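Local coordinates for protein P domain of VP1 (Norovirus Hu/GI.7/TCH-060/USA/2003, PDB 4P3I) that forms the protruding domain of the norovirus capsid protein and binds fucosylated, galactose-containing glycans, probably the histo-blood group antigens used for attachment to host cells, at residues 107-112 / 160-165. Residues are numbered along the deposited sequence; the frame is centred on the assembly and turned at random.
With GAL (beta-D-galactopyranose), chain E.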
loop_
_atom_site.group_PDB
_atom_site.type_symbol
_atom_site.label_atom_id
_atom_site.label_comp_id
_atom_site.label_asym_id
_atom_site.label_seq_id
_atom_site.Cartn_x
_atom_site.Cartn_y
_atom_site.Cartn_z
ATOM N N ASP A 107 -19.748 -1.425 -11.677
ATOM C CA ASP A 107 -18.676 -1.652 -12.643
ATOM C C ASP A 107 -17.322 -1.278 -12.042
ATOM O O ASP A 107 -17.192 -0.284 -11.322
ATOM C CB ASP A 107 -18.907 -0.826 -13.912
ATOM C CG ASP A 107 -19.892 -1.467 -14.868
ATOM O OD1 ASP A 107 -20.686 -2.342 -14.446
ATOM O OD2 ASP A 107 -19.881 -1.080 -16.053
ATOM N N TRP A 108 -16.308 -2.081 -12.339
ATOM C CA TRP A 108 -14.951 -1.753 -11.928
ATOM C C TRP A 108 -14.138 -1.329 -13.135
ATOM O O TRP A 108 -14.380 -1.781 -14.247
ATOM C CB TRP A 108 -14.261 -2.965 -11.318
ATOM C CG TRP A 108 -14.809 -3.427 -10.017
ATOM C CD1 TRP A 108 -15.693 -2.779 -9.203
ATOM C CD2 TRP A 108 -14.505 -4.668 -9.378
ATOM N NE1 TRP A 108 -15.956 -3.547 -8.085
ATOM C CE2 TRP A 108 -15.238 -4.713 -8.176
ATOM C CE3 TRP A 108 -13.684 -5.753 -9.712
ATOM C CZ2 TRP A 108 -15.170 -5.799 -7.302
ATOM C CZ3 TRP A 108 -13.619 -6.826 -8.846
ATOM C CH2 TRP A 108 -14.358 -6.845 -7.654
ATOM N N HIS A 109 -13.155 -0.467 -12.902
ATOM C CA HIS A 109 -12.229 -0.078 -13.954
ATOM C C HIS A 109 -10.836 -0.257 -13.387
ATOM O O HIS A 109 -10.449 0.434 -12.452
ATOM C CB HIS A 109 -12.521 1.360 -14.401
ATOM C CG HIS A 109 -13.947 1.560 -14.796
ATOM N ND1 HIS A 109 -14.876 2.136 -13.954
ATOM C CD2 HIS A 109 -14.591 1.318 -15.962
ATOM C CE1 HIS A 109 -16.038 2.216 -14.576
ATOM N NE2 HIS A 109 -15.893 1.727 -15.796
ATOM N N VAL A 110 -10.111 -1.229 -13.940
ATOM C CA VAL A 110 -8.888 -1.742 -13.340
ATOM C C VAL A 110 -7.746 -1.501 -14.312
ATOM O O VAL A 110 -7.797 -1.940 -15.457
ATOM C CB VAL A 110 -9.011 -3.273 -13.059
ATOM C CG1 VAL A 110 -7.784 -3.800 -12.325
ATOM C CG2 VAL A 110 -10.267 -3.561 -12.241
ATOM N N SER A 111 -6.732 -0.771 -13.863
ATOM C CA SER A 111 -5.625 -0.417 -14.737
ATOM C C SER A 111 -4.521 -1.451 -14.580
ATOM O O SER A 111 -3.928 -1.567 -13.500
ATOM C CB SER A 111 -5.108 0.974 -14.376
ATOM O OG SER A 111 -4.147 1.426 -15.314
ATOM N N THR A 112 -4.237 -2.193 -15.649
ATOM C CA THR A 112 -3.258 -3.280 -15.590
ATOM C C THR A 112 -2.098 -3.081 -16.574
ATOM O O THR A 112 -2.208 -2.329 -17.540
ATOM C CB THR A 112 -3.926 -4.666 -15.856
ATOM O OG1 THR A 112 -4.448 -4.718 -17.189
ATOM C CG2 THR A 112 -5.062 -4.915 -14.870
ATOM N N TRP A 160 -11.051 3.058 -10.524
ATOM C CA TRP A 160 -12.305 3.743 -10.176
ATOM C C TRP A 160 -13.498 2.821 -10.367
ATOM O O TRP A 160 -13.364 1.739 -10.935
ATOM C CB TRP A 160 -12.491 5.043 -10.982
ATOM C CG TRP A 160 -12.471 4.929 -12.508
ATOM C CD1 TRP A 160 -11.378 4.726 -13.299
ATOM C CD2 TRP A 160 -13.586 5.093 -13.403
ATOM N NE1 TRP A 160 -11.744 4.727 -14.631
ATOM C CE2 TRP A 160 -13.092 4.957 -14.719
ATOM C CE3 TRP A 160 -14.954 5.336 -13.217
ATOM C CZ2 TRP A 160 -13.919 5.046 -15.844
ATOM C CZ3 TRP A 160 -15.772 5.432 -14.338
ATOM C CH2 TRP A 160 -15.252 5.284 -15.634
ATOM N N VAL A 161 -14.658 3.243 -9.875
ATOM C CA VAL A 161 -15.861 2.424 -9.993
ATOM C C VAL A 161 -17.017 3.296 -10.451
ATOM O O VAL A 161 -17.010 4.515 -10.252
ATOM C CB VAL A 161 -16.232 1.688 -8.662
ATOM C CG1 VAL A 161 -15.105 0.746 -8.225
ATOM C CG2 VAL A 161 -16.559 2.675 -7.555
ATOM N N SER A 162 -17.999 2.667 -11.085
ATOM C CA SER A 162 -19.139 3.387 -11.634
ATOM C C SER A 162 -20.370 2.486 -11.587
ATOM O O SER A 162 -20.243 1.287 -11.344
ATOM C CB SER A 162 -18.838 3.848 -13.068
ATOM O OG SER A 162 -18.630 2.750 -13.935
ATOM N N PRO A 163 -21.571 3.064 -11.795
ATOM C CA PRO A 163 -22.784 2.251 -11.648
ATOM C C PRO A 163 -22.909 1.121 -12.668
ATOM O O PRO A 163 -22.432 1.240 -13.796
ATOM C CB PRO A 163 -23.915 3.262 -11.869
ATOM C CG PRO A 163 -23.321 4.571 -11.541
ATOM C CD PRO A 163 -21.892 4.493 -11.978
ATOM N N SER A 164 -23.563 0.038 -12.261
ATOM C CA SER A 164 -23.816 -1.095 -13.152
ATOM C C SER A 164 -24.704 -0.725 -14.333
ATOM O O SER A 164 -24.548 -1.264 -15.430
ATOM C CB SER A 164 -24.464 -2.233 -12.365
ATOM O OG SER A 164 -23.565 -2.728 -11.390
ATOM N N THR A 165 -25.656 0.174 -14.108
ATOM C CA THR A 165 -26.558 0.617 -15.165
ATOM C C THR A 165 -26.629 2.136 -15.148
ATOM O O THR A 165 -26.260 2.758 -14.151
ATOM C CB THR A 165 -27.973 0.039 -14.984
ATOM O OG1 THR A 165 -28.466 0.375 -13.681
ATOM C CG2 THR A 165 -27.954 -1.474 -15.139
HETATM C C1 GAL E . -20.476 3.928 -18.688
HETATM C C2 GAL E . -19.364 3.273 -17.887
HETATM C C3 GAL E . -19.841 1.930 -17.358
HETATM C C4 GAL E . -21.134 2.122 -16.582
HETATM C C5 GAL E . -22.148 2.840 -17.457
HETATM C C6 GAL E . -23.447 3.040 -16.675
HETATM O O2 GAL E . -18.218 3.076 -18.728
HETATM O O3 GAL E . -18.842 1.373 -16.491
HETATM O O4 GAL E . -20.877 2.902 -15.407
HETATM O O5 GAL E . -21.624 4.117 -17.848
HETATM O O6 GAL E . -24.358 3.820 -17.452
HETATM O O HOH W 1 -21.861 -4.147 -12.814
#
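Asp107, His109, Ser162 and Pro163 close round the O3 and O4 hydroxyls of the bound galactose, a worked example of sugar recognition by side chains on one face of two antiparallel strands, joined by the backbone carbonyl of Pro163. O3 of the galactose donates to Asp107 OD2 over 2.7 Å and accepts from His109 NE2 at 3.1 Å, gripped in both its roles. O4 gives its proton to Pro163 O (2.8 Å); a second bond, from Ser162 OG, is doubtful because that oxygen is modelled too close to a neighbour.

Behind this first shell lies a stack. The imidazole of His109 lies flat over the six-membered ring of Trp160, centroids 3.5 Å apart and planes 18° from parallel, while His109 CB sits over the five-membered ring in a CH-pi contact. Trp160 CG stands between its own backbone N and carbonyl carbon (chi1 57°), which lays the indole over one face of the imidazole; a weak bond from His109 ND1 to Trp160 O helps set the ring's rotation, with NE2 turned to O3. The indole also touches a bound fucose. Asp107 is steadied through OD1, which a water links to Ser164 OG, and its OD2 also forms a salt bridge with Lys130.

Backbone pairing sets the spacing: the hydrogen-bonded pairs Asp107–Ser162, joined in both directions (Asp107 N to Ser162 O 2.8 Å, Ser162 N to Asp107 O 3.1 Å), and His109–Trp160 bracket the non-hydrogen-bonded pair Trp108–Val161. These two turn to the other face, where Trp108 CD1 meets Val161 CG1 and the indole packs against Phe100 and Phe135. Strand 107-114 runs between strands 124-129 and 153-162 of a six-stranded antiparallel sheet, and Trp160, behind the sugar site, also packs on Pro123 of the second subunit.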